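Local coordinates for protein uncharacterized HTH-type transcriptional regulator YydK (Bacillus subtilis subsp. subtilis, PDB 3BWG) that is uncharacterised but probably binds DNA and regulates transcription, pairing a GntR-type helix-turn-helix domain with a UTRA domain, at residues Y7-A11 with K48-L53; D122-R128 with E140-K146; I148-L152 with Y164-L169. All coordinates share one frame; numbering follows the deposited sequence.

Contact 1. Residues Y7-A11 with K48-L53; sequences YQQIA and KSLELL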
loop_
_atom_site.group_PDB
_atom_site.type_symbol
_atom_site.label_atom_id
_atom_site.label_comp_id
_atom_site.label_asym_id
_atom_site.label_seq_id
_atom_site.Cartn_x
_atom_site.Cartn_y
_atom_site.Cartn_z
ATOM N N TYR B 7 8.470 -7.441 -25.877
ATOM C CA TYR B 7 8.356 -7.859 -24.502
ATOM C C TYR B 7 7.086 -7.268 -23.835
ATOM O O TYR B 7 6.551 -7.872 -22.890
ATOM C CB TYR B 7 9.667 -7.583 -23.730
ATOM C CG TYR B 7 9.865 -6.152 -23.281
ATOM C CD1 TYR B 7 10.552 -5.222 -24.080
ATOM C CD2 TYR B 7 9.386 -5.731 -22.047
ATOM C CE1 TYR B 7 10.724 -3.890 -23.647
ATOM C CE2 TYR B 7 9.539 -4.425 -21.611
ATOM C CZ TYR B 7 10.201 -3.504 -22.402
ATOM O OH TYR B 7 10.333 -2.215 -21.919
ATOM N N GLN B 8 6.596 -6.124 -24.338
ATOM C CA GLN B 8 5.315 -5.538 -23.877
ATOM C C GLN B 8 4.093 -6.301 -24.396
ATOM O O GLN B 8 3.156 -6.536 -23.637
ATOM C CB GLN B 8 5.193 -4.044 -24.240
ATOM C CG GLN B 8 3.841 -3.348 -23.824
ATOM C CD GLN B 8 2.808 -3.134 -24.975
ATOM O OE1 GLN B 8 3.114 -2.533 -26.016
ATOM N NE2 GLN B 8 1.570 -3.592 -24.749
ATOM N N GLN B 9 4.080 -6.658 -25.682
ATOM C CA GLN B 9 2.962 -7.436 -26.238
ATOM C C GLN B 9 2.821 -8.813 -25.555
ATOM O O GLN B 9 1.706 -9.227 -25.202
ATOM C CB GLN B 9 3.051 -7.558 -27.780
ATOM C CG GLN B 9 1.950 -8.438 -28.465
ATOM C CD GLN B 9 0.476 -8.046 -28.128
ATOM O OE1 GLN B 9 0.176 -6.925 -27.693
ATOM N NE2 GLN B 9 -0.438 -8.988 -28.332
ATOM N N ILE B 10 3.956 -9.491 -25.349
ATOM C CA ILE B 10 3.998 -10.801 -24.700
ATOM C C ILE B 10 3.478 -10.691 -23.252
ATOM O O ILE B 10 2.640 -11.493 -22.821
ATOM C CB ILE B 10 5.440 -11.410 -24.677
ATOM C CG1 ILE B 10 6.088 -11.534 -26.087
ATOM C CG2 ILE B 10 5.465 -12.724 -23.875
ATOM C CD1 ILE B 10 5.299 -12.264 -27.111
ATOM N N ALA B 11 3.983 -9.706 -22.508
ATOM C CA ALA B 11 3.473 -9.397 -21.164
ATOM C C ALA B 11 1.939 -9.333 -21.146
ATOM O O ALA B 11 1.293 -9.998 -20.331
ATOM C CB ALA B 11 4.078 -8.108 -20.651
ATOM N N LYS B 48 12.578 -10.708 -20.256
ATOM C CA LYS B 48 12.164 -9.299 -20.168
ATOM C C LYS B 48 10.660 -9.116 -19.926
ATOM O O LYS B 48 10.236 -8.191 -19.233
ATOM C CB LYS B 48 12.588 -8.547 -21.443
ATOM C CG LYS B 48 14.096 -8.398 -21.612
ATOM C CD LYS B 48 14.440 -7.323 -22.653
ATOM C CE LYS B 48 15.849 -7.496 -23.229
ATOM N NZ LYS B 48 16.267 -6.281 -23.993
ATOM N N SER B 49 9.851 -9.991 -20.513
ATOM C CA SER B 49 8.412 -10.005 -20.259
ATOM C C SER B 49 8.143 -10.381 -18.799
ATOM O O SER B 49 7.307 -9.777 -18.117
ATOM C CB SER B 49 7.716 -10.979 -21.201
ATOM O OG SER B 49 7.912 -10.581 -22.539
ATOM N N LEU B 50 8.904 -11.347 -18.305
ATOM C CA LEU B 50 8.746 -11.759 -16.935
ATOM C C LEU B 50 9.136 -10.648 -15.965
ATOM O O LEU B 50 8.452 -10.499 -14.953
ATOM C CB LEU B 50 9.460 -13.094 -16.666
ATOM C CG LEU B 50 8.931 -14.276 -17.509
ATOM C CD1 LEU B 50 9.798 -15.503 -17.315
ATOM C CD2 LEU B 50 7.474 -14.592 -17.210
ATOM N N GLU B 51 10.178 -9.843 -16.264
ATOM C CA GLU B 51 10.541 -8.728 -15.327
ATOM C C GLU B 51 9.432 -7.697 -15.243
ATOM O O GLU B 51 9.024 -7.306 -14.141
ATOM C CB GLU B 51 11.829 -7.987 -15.672
ATOM C CG GLU B 51 12.841 -8.728 -16.515
ATOM C CD GLU B 51 13.729 -9.680 -15.717
ATOM O OE1 GLU B 51 14.990 -9.532 -15.812
ATOM O OE2 GLU B 51 13.160 -10.578 -15.029
ATOM N N LEU B 52 8.956 -7.250 -16.404
ATOM C CA LEU B 52 7.843 -6.313 -16.462
ATOM C C LEU B 52 6.678 -6.736 -15.565
ATOM O O LEU B 52 6.235 -5.956 -14.728
ATOM C CB LEU B 52 7.359 -6.128 -17.902
ATOM C CG LEU B 52 6.262 -5.093 -18.198
ATOM C CD1 LEU B 52 6.599 -3.730 -17.577
ATOM C CD2 LEU B 52 6.078 -4.976 -19.711
ATOM N N LEU B 53 6.189 -7.962 -15.771
ATOM C CA LEU B 53 5.087 -8.543 -15.001
ATOM C C LEU B 53 5.327 -8.564 -13.493
ATOM O O LEU B 53 4.399 -8.335 -12.693
ATOM C CB LEU B 53 4.867 -9.975 -15.466
ATOM C CG LEU B 53 3.701 -10.361 -16.368
ATOM C CD1 LEU B 53 2.885 -9.175 -16.899
ATOM C CD2 LEU B 53 4.240 -11.237 -17.456
#

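Contact 2. Residues D122-R128 with E140-K146; sequences DIYYVKR and EESYYTK. With EDO (1,2-ethanediol), chain H.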
loop_
_atom_site.group_PDB
_atom_site.type_symbol
_atom_site.label_atom_id
_atom_site.label_comp_id
_atom_site.label_asym_id
_atom_site.label_seq_id
_atom_site.Cartn_x
_atom_site.Cartn_y
_atom_site.Cartn_z
ATOM N N ASP B 122 -0.585 30.445 -7.311
ATOM C CA ASP B 122 -1.921 29.974 -7.720
ATOM C C ASP B 122 -2.045 28.442 -7.717
ATOM O O ASP B 122 -1.114 27.722 -8.110
ATOM C CB ASP B 122 -2.243 30.449 -9.135
ATOM C CG ASP B 122 -2.510 31.931 -9.217
ATOM O OD1 ASP B 122 -2.733 32.565 -8.165
ATOM O OD2 ASP B 122 -2.526 32.460 -10.348
ATOM N N ILE B 123 -3.174 27.936 -7.250
ATOM C CA ILE B 123 -3.473 26.517 -7.429
ATOM C C ILE B 123 -4.786 26.425 -8.199
ATOM O O ILE B 123 -5.563 27.392 -8.146
ATOM C CB ILE B 123 -3.495 25.711 -6.082
ATOM C CG1 ILE B 123 -4.438 26.303 -5.016
ATOM C CG2 ILE B 123 -2.079 25.668 -5.483
ATOM C CD1 ILE B 123 -5.853 25.707 -4.955
ATOM N N TYR B 124 -5.000 25.321 -8.938
ATOM C CA TYR B 124 -6.356 24.898 -9.321
ATOM C C TYR B 124 -7.013 24.173 -8.171
ATOM O O TYR B 124 -6.415 23.255 -7.608
ATOM C CB TYR B 124 -6.353 23.928 -10.486
ATOM C CG TYR B 124 -6.341 24.625 -11.784
ATOM C CD1 TYR B 124 -5.168 24.707 -12.542
ATOM C CD2 TYR B 124 -7.477 25.267 -12.232
ATOM C CE1 TYR B 124 -5.155 25.377 -13.748
ATOM C CE2 TYR B 124 -7.479 25.974 -13.435
ATOM C CZ TYR B 124 -6.332 26.016 -14.189
ATOM O OH TYR B 124 -6.351 26.710 -15.374
ATOM N N TYR B 125 -8.250 24.553 -7.846
ATOM C CA TYR B 125 -8.955 23.896 -6.761
ATOM C C TYR B 125 -10.091 23.091 -7.316
ATOM O O TYR B 125 -10.886 23.608 -8.086
ATOM C CB TYR B 125 -9.503 24.943 -5.785
ATOM C CG TYR B 125 -10.481 24.414 -4.762
ATOM C CD1 TYR B 125 -10.019 23.741 -3.629
ATOM C CD2 TYR B 125 -11.871 24.616 -4.900
ATOM C CE1 TYR B 125 -10.886 23.256 -2.697
ATOM C CE2 TYR B 125 -12.760 24.142 -3.935
ATOM C CZ TYR B 125 -12.245 23.450 -2.842
ATOM O OH TYR B 125 -13.046 22.954 -1.839
ATOM N N VAL B 126 -10.198 21.832 -6.911
ATOM C CA VAL B 126 -11.347 21.050 -7.342
ATOM C C VAL B 126 -12.120 20.402 -6.206
ATOM O O VAL B 126 -11.536 19.935 -5.222
ATOM C CB VAL B 126 -11.074 20.121 -8.607
ATOM C CG1 VAL B 126 -9.687 20.294 -9.168
ATOM C CG2 VAL B 126 -11.532 18.665 -8.428
ATOM N N LYS B 127 -13.440 20.494 -6.289
ATOM C CA LYS B 127 -14.304 19.902 -5.304
ATOM C C LYS B 127 -15.277 19.030 -6.118
ATOM O O LYS B 127 -15.941 19.538 -7.043
ATOM C CB LYS B 127 -15.044 20.990 -4.529
ATOM C CG LYS B 127 -15.953 20.420 -3.434
ATOM C CD LYS B 127 -16.973 21.422 -2.858
ATOM C CE LYS B 127 -16.311 22.300 -1.796
ATOM N NZ LYS B 127 -17.358 23.234 -1.240
ATOM N N ARG B 128 -15.324 17.727 -5.823
ATOM C CA ARG B 128 -16.168 16.833 -6.599
ATOM C C ARG B 128 -16.645 15.618 -5.807
ATOM O O ARG B 128 -15.991 15.151 -4.847
ATOM C CB ARG B 128 -15.487 16.441 -7.929
ATOM C CG ARG B 128 -14.374 15.419 -7.852
ATOM C CD ARG B 128 -13.645 15.263 -9.171
ATOM N NE ARG B 128 -12.424 14.494 -8.928
ATOM C CZ ARG B 128 -11.726 13.828 -9.840
ATOM N NH1 ARG B 128 -12.103 13.825 -11.115
ATOM N NH2 ARG B 128 -10.644 13.165 -9.458
ATOM N N GLU B 140 -14.322 14.655 -2.598
ATOM C CA GLU B 140 -12.938 15.046 -2.679
ATOM C C GLU B 140 -12.683 16.549 -2.835
ATOM O O GLU B 140 -13.394 17.262 -3.519
ATOM C CB GLU B 140 -12.261 14.264 -3.814
ATOM C CG GLU B 140 -11.107 14.986 -4.547
ATOM C CD GLU B 140 -10.660 14.272 -5.823
ATOM O OE1 GLU B 140 -9.524 14.461 -6.248
ATOM O OE2 GLU B 140 -11.429 13.483 -6.388
ATOM N N GLU B 141 -11.602 17.017 -2.232
ATOM C CA GLU B 141 -11.085 18.324 -2.535
ATOM C C GLU B 141 -9.665 18.059 -2.947
ATOM O O GLU B 141 -8.927 17.329 -2.243
ATOM C CB GLU B 141 -11.086 19.212 -1.286
ATOM C CG GLU B 141 -12.443 19.777 -0.886
ATOM C CD GLU B 141 -12.341 20.657 0.376
ATOM O OE1 GLU B 141 -12.286 21.912 0.264
ATOM O OE2 GLU B 141 -12.293 20.078 1.484
ATOM N N SER B 142 -9.266 18.614 -4.094
ATOM C CA SER B 142 -7.866 18.566 -4.464
ATOM C C SER B 142 -7.303 19.894 -4.924
ATOM O O SER B 142 -8.033 20.804 -5.321
ATOM C CB SER B 142 -7.587 17.460 -5.464
ATOM O OG SER B 142 -8.629 17.392 -6.386
ATOM N N TYR B 143 -5.984 19.999 -4.833
ATOM C CA TYR B 143 -5.302 21.238 -5.104
ATOM C C TYR B 143 -4.121 20.948 -5.981
ATOM O O TYR B 143 -3.270 20.183 -5.617
ATOM C CB TYR B 143 -4.789 21.844 -3.796
ATOM C CG TYR B 143 -5.797 21.927 -2.670
ATOM C CD1 TYR B 143 -6.393 23.144 -2.334
ATOM C CD2 TYR B 143 -6.105 20.803 -1.907
ATOM C CE1 TYR B 143 -7.283 23.230 -1.260
ATOM C CE2 TYR B 143 -6.996 20.869 -0.863
ATOM C CZ TYR B 143 -7.590 22.078 -0.542
ATOM O OH TYR B 143 -8.473 22.132 0.507
ATOM N N TYR B 144 -4.037 21.634 -7.106
ATOM C CA TYR B 144 -2.969 21.408 -8.084
ATOM C C TYR B 144 -2.173 22.651 -8.270
ATOM O O TYR B 144 -2.744 23.687 -8.531
ATOM C CB TYR B 144 -3.585 21.027 -9.435
ATOM C CG TYR B 144 -4.391 19.782 -9.341
ATOM C CD1 TYR B 144 -3.873 18.539 -9.755
ATOM C CD2 TYR B 144 -5.670 19.829 -8.830
ATOM C CE1 TYR B 144 -4.648 17.383 -9.637
ATOM C CE2 TYR B 144 -6.437 18.711 -8.711
ATOM C CZ TYR B 144 -5.934 17.504 -9.109
ATOM O OH TYR B 144 -6.768 16.430 -8.950
ATOM N N THR B 145 -0.853 22.537 -8.186
ATOM C CA THR B 145 0.053 23.684 -8.436
ATOM C C THR B 145 -0.115 24.139 -9.859
ATOM O O THR B 145 0.149 23.382 -10.747
ATOM C CB THR B 145 1.525 23.322 -8.164
ATOM O OG1 THR B 145 1.636 22.792 -6.830
ATOM C CG2 THR B 145 2.425 24.562 -8.269
ATOM N N LYS B 146 -0.590 25.360 -10.062
ATOM C CA LYS B 146 -0.952 25.871 -11.390
ATOM C C LYS B 146 0.241 26.050 -12.363
ATOM O O LYS B 146 0.101 25.875 -13.572
ATOM C CB LYS B 146 -1.759 27.180 -11.250
ATOM C CG LYS B 146 -2.445 27.564 -12.532
ATOM C CD LYS B 146 -3.495 28.587 -12.365
ATOM C CE LYS B 146 -3.942 29.106 -13.711
ATOM N NZ LYS B 146 -2.892 29.941 -14.399
HETATM C C1 EDO H . -12.648 15.377 1.882
HETATM O O1 EDO H . -13.492 15.087 2.991
HETATM C C2 EDO H . -12.923 16.802 1.466
HETATM O O2 EDO H . -12.318 17.650 2.452
#

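Contact 3. Residues I148-L152 with Y164-L169; sequences IVTYL and YIREGL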
loop_
_atom_site.group_PDB
_atom_site.type_symbol
_atom_site.label_atom_id
_atom_site.label_comp_id
_atom_site.label_asym_id
_atom_site.label_seq_id
_atom_site.Cartn_x
_atom_site.Cartn_y
_atom_site.Cartn_z
ATOM N N ILE B 148 2.605 24.105 -12.558
ATOM C CA ILE B 148 2.807 22.732 -13.055
ATOM C C ILE B 148 1.607 22.266 -13.930
ATOM O O ILE B 148 1.774 21.910 -15.078
ATOM C CB ILE B 148 3.039 21.735 -11.892
ATOM C CG1 ILE B 148 4.257 22.198 -11.055
ATOM C CG2 ILE B 148 3.219 20.289 -12.487
ATOM C CD1 ILE B 148 4.617 21.304 -9.846
ATOM N N VAL B 149 0.406 22.260 -13.359
ATOM C CA VAL B 149 -0.813 21.817 -14.077
ATOM C C VAL B 149 -1.455 23.077 -14.606
ATOM O O VAL B 149 -2.193 23.776 -13.893
ATOM C CB VAL B 149 -1.765 21.084 -13.130
ATOM C CG1 VAL B 149 -2.977 20.609 -13.886
ATOM C CG2 VAL B 149 -1.017 19.922 -12.397
ATOM N N THR B 150 -1.100 23.417 -15.825
ATOM C CA THR B 150 -1.192 24.816 -16.214
ATOM C C THR B 150 -2.611 25.234 -16.584
ATOM O O THR B 150 -2.941 26.422 -16.496
ATOM C CB THR B 150 -0.213 25.178 -17.342
ATOM O OG1 THR B 150 -0.244 24.142 -18.322
ATOM C CG2 THR B 150 1.224 25.369 -16.790
ATOM N N TYR B 151 -3.411 24.264 -17.029
ATOM C CA TYR B 151 -4.823 24.486 -17.322
ATOM C C TYR B 151 -5.664 23.244 -17.009
ATOM O O TYR B 151 -5.240 22.110 -17.245
ATOM C CB TYR B 151 -5.017 24.918 -18.778
ATOM C CG TYR B 151 -6.454 25.311 -19.106
ATOM C CD1 TYR B 151 -7.006 26.530 -18.643
ATOM C CD2 TYR B 151 -7.272 24.453 -19.844
ATOM C CE1 TYR B 151 -8.340 26.876 -18.950
ATOM C CE2 TYR B 151 -8.580 24.787 -20.170
ATOM C CZ TYR B 151 -9.115 25.974 -19.718
ATOM O OH TYR B 151 -10.421 26.271 -20.048
ATOM N N LEU B 152 -6.852 23.482 -16.436
ATOM C CA LEU B 152 -7.840 22.448 -16.181
ATOM C C LEU B 152 -9.200 22.961 -16.632
ATOM O O LEU B 152 -9.476 24.169 -16.599
ATOM C CB LEU B 152 -7.882 22.061 -14.675
ATOM C CG LEU B 152 -6.699 21.254 -14.098
ATOM C CD1 LEU B 152 -6.785 21.045 -12.525
ATOM C CD2 LEU B 152 -6.574 19.931 -14.848
ATOM N N TYR B 164 -5.040 13.308 -18.162
ATOM C CA TYR B 164 -4.712 14.539 -18.895
ATOM C C TYR B 164 -3.276 14.972 -18.605
ATOM O O TYR B 164 -2.551 15.442 -19.482
ATOM C CB TYR B 164 -5.708 15.658 -18.541
ATOM C CG TYR B 164 -5.237 17.083 -18.792
ATOM C CD1 TYR B 164 -5.121 17.611 -20.109
ATOM C CD2 TYR B 164 -4.908 17.922 -17.699
ATOM C CE1 TYR B 164 -4.654 18.953 -20.324
ATOM C CE2 TYR B 164 -4.445 19.238 -17.889
ATOM C CZ TYR B 164 -4.326 19.761 -19.189
ATOM O OH TYR B 164 -3.902 21.101 -19.320
ATOM N N ILE B 165 -2.894 14.808 -17.347
ATOM C CA ILE B 165 -1.596 15.220 -16.862
ATOM C C ILE B 165 -0.510 14.485 -17.616
ATOM O O ILE B 165 0.443 15.120 -18.055
ATOM C CB ILE B 165 -1.512 15.025 -15.339
ATOM C CG1 ILE B 165 -2.473 16.037 -14.704
ATOM C CG2 ILE B 165 -0.045 15.192 -14.836
ATOM C CD1 ILE B 165 -2.442 16.089 -13.197
ATOM N N ARG B 166 -0.686 13.172 -17.781
ATOM C CA ARG B 166 0.284 12.306 -18.435
ATOM C C ARG B 166 0.207 12.571 -19.930
ATOM O O ARG B 166 1.200 12.956 -20.551
ATOM C CB ARG B 166 -0.001 10.808 -18.177
ATOM C CG ARG B 166 0.180 10.289 -16.727
ATOM C CD ARG B 166 -0.207 8.755 -16.621
ATOM N NE ARG B 166 -1.583 8.472 -16.127
ATOM C CZ ARG B 166 -2.584 7.894 -16.829
ATOM N NH1 ARG B 166 -2.416 7.515 -18.102
ATOM N NH2 ARG B 166 -3.773 7.693 -16.250
ATOM N N GLU B 167 -1.001 12.397 -20.471
ATOM C CA GLU B 167 -1.224 12.359 -21.900
ATOM C C GLU B 167 -1.195 13.747 -22.515
ATOM O O GLU B 167 -0.541 13.934 -23.509
ATOM C CB GLU B 167 -2.541 11.647 -22.210
ATOM C CG GLU B 167 -2.437 10.646 -23.341
ATOM C CD GLU B 167 -1.406 9.522 -23.091
ATOM O OE1 GLU B 167 -1.490 8.819 -22.052
ATOM O OE2 GLU B 167 -0.520 9.327 -23.955
ATOM N N GLY B 168 -1.849 14.721 -21.885
ATOM C CA GLY B 168 -2.039 16.040 -22.463
ATOM C C GLY B 168 -0.946 17.015 -22.108
ATOM O O GLY B 168 -0.490 17.759 -22.970
ATOM N N LEU B 169 -0.525 17.029 -20.837
ATOM C CA LEU B 169 0.563 17.915 -20.416
ATOM C C LEU B 169 1.953 17.298 -20.596
ATOM O O LEU B 169 2.978 18.013 -20.553
ATOM C CB LEU B 169 0.374 18.348 -18.964
ATOM C CG LEU B 169 -0.800 19.271 -18.618
ATOM C CD1 LEU B 169 -0.713 19.652 -17.156
ATOM C CD2 LEU B 169 -0.790 20.509 -19.511
#

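Contact 1. Residues Y7-A11 with K48-L53
Tyr7 carries CG between its backbone N and its carbonyl carbon (chi1 79°), and its ring reaches over to Leu52 on the facing helix. Leu52 has CG opposite its own N (chi1 -175°), which sends CD2 toward the first helix. The two side chains cross at about a right angle. Leu52 CD2 lies 4.0 Å from Tyr7 CE2, in an oblique position relative to the ring. The same methyl sits 3.8 Å from Ala11 CB, so one branch touches residues a helical turn apart. Leu53 adds CD1, 4.1 Å from Ala11 CB, and also touches Ile14 further along helix 6-20. At the other end, the CB atoms of Tyr7 and Lys48 are 3.8 Å apart, while the rest of the lysine chain extends away.

Ser49 brings the polar element. Its OG lies 3.1 Å from Tyr7 O, an oxygen that also accepts the helical bond from Ala11 N. Thr45 O, in the serine's own helix, is a second acceptor, and the single hydroxyl proton is not settled between the two. Ile10 CB packs 3.4 Å from Ser49 OG.

These residues join helix 6-20 to helix 43-55 within the GntR-type winged-helix domain; the axes of segments 7-11 and 48-53 cross at -62°. Helix 43-55 includes the end of the predicted helix-turn-helix motif, so the contact packs that part of the motif against the N-terminal helix. Cohesion comes mainly from apolar carbons, and the buried serine hydroxyl has two backbone carbonyls, Tyr7 O and Thr45 O, within reach of its one proton, without any charged partner.

Contact 2. Residues D122-R128 with E140-K146
A beta hairpin of the UTRA domain pairs Ile123-Arg128 with Glu140-Thr145 in regular antiparallel register. Its strands are neighbouring inner strands of an antiparallel sheet, with strand 95-105 on the outer side of strand 123-132. Tyr124 with Tyr144, Val126 with Ser142 and Arg128 with Glu140 are hydrogen-bonded pairs. In the first of these, Tyr124 N is 2.8 Å from Tyr144 O.

One face bears Tyr124, Val126 and Arg128 beside Tyr144, Ser142 and Glu140. Arg128 lies alongside Glu140, pointing the same way, and grips a single oxygen with two nitrogens. Arg128 NE donates to Glu140 OE2 at 2.9 Å. It comes from above the carboxylate plane, 61° out of it. Arg128 NH2 reaches Glu140 OE2 from the same face, at 3.2 Å and on the syn side. Arg128 NH1 turns instead to the carbonyls of Val157 and His159, so the guanidinium is held in several directions. Further along, Val126 CG1 meets Tyr144 CE2 at 3.6 Å. Lys146 runs its chain obliquely across the Tyr124 ring, with Lys146 CG 3.7 Å from Tyr124 CE1.

The other face carries Tyr125, Lys127, Tyr143 and Glu141. Tyr125 and Tyr143 lie side by side, an oblique pair touching through Tyr125 CD1 and Tyr143 CE1. With CG opposite its N (chi1 169°), Tyr125 sends its hydroxyl diagonally across to Glu141 on the partner strand. Its OH donates to Glu141 OE1, which sits in the ring plane at the edge, while the carboxylate stands at 90° to the ring. The 2.5 Å separation of Tyr125 OH and Glu141 OE1 is very short and its exact value is doubtful. The other oxygen, Glu141 OE2, accepts a hydrogen bond from O2 of a bound 1,2-ethanediol at 2.6 Å.

Contact 3. Residues I148-L152 with Y164-L169
The Tyr164 ring meets the 148-152 loop through one edge and two oblique approaches. Val149 CG1 lies at the edge near the ring plane, loosely, 4.5 Å from Tyr164 CE2. Leu152 CD2 comes in obliquely, 3.8 Å from the same Tyr164 CE2, and the two side chains slant across each other. The third neighbour is the backbone oxygen of Tyr151, also oblique to the ring.

Tyr164 OH lies 2.7 Å from Tyr151 O. This hydrogen bond is weak, and another acceptor competes for its proton. The torsion explains the reach: Tyr164 CG stands opposite the backbone N (chi1 158°), so the ring extends from the helix to the loop. With an alanine here, the Tyr151 carbonyl would probably lose its hydroxyl partner and a gap would open beside Leu152 CD2.

The contact lies in the UTRA domain. The loop follows strand 135-145 and leads into the short helix 154-157. Helix 161-167 then comes back against it. Near the end of that helix the chain turns, and Tyr164 O accepts from both Gly168 N and Leu169 N, the latter at 2.9 Å. This turn brings Leu169 back beside the loop.

Leu169 meets the loop with both methyls. Leu169 CD1 packs 3.8 Å from Val149 CA and 4.1 Å from Val149 CG1, the side chains crossing at about a right angle. Leu169 CD2 rests 3.9 Å from Thr150 OG1. The other valine branch, Val149 CG2, touches Ile165 CD1 at 4.2 Å. Ile165 also touches Phe216 of strand 215-224 and Ile173 of strand 173-184.

In the fold
Contact 1 belongs to the GntR-type domain, whose predicted helix-turn-helix motif probably meets DNA. Contacts 2 and 3 belong to the UTRA domain. The centres of contacts 1 and 2 are about 37 Å apart, on opposite sides of the chain's centre. Contact 3 is nearer to contact 1, with nearest atoms about 13 Å apart, but the two do not touch. Contacts 2 and 3 do touch, their centres about 13 Å apart. Tyr124 joins them by packing: Tyr124 OH lies 3.3 Å from Tyr151 CA, and its CE1 lies beside Val149 O. The bound ethanediol, probably from the crystallisation liquor, sits at contact 2, where Ser222 also bonds to it.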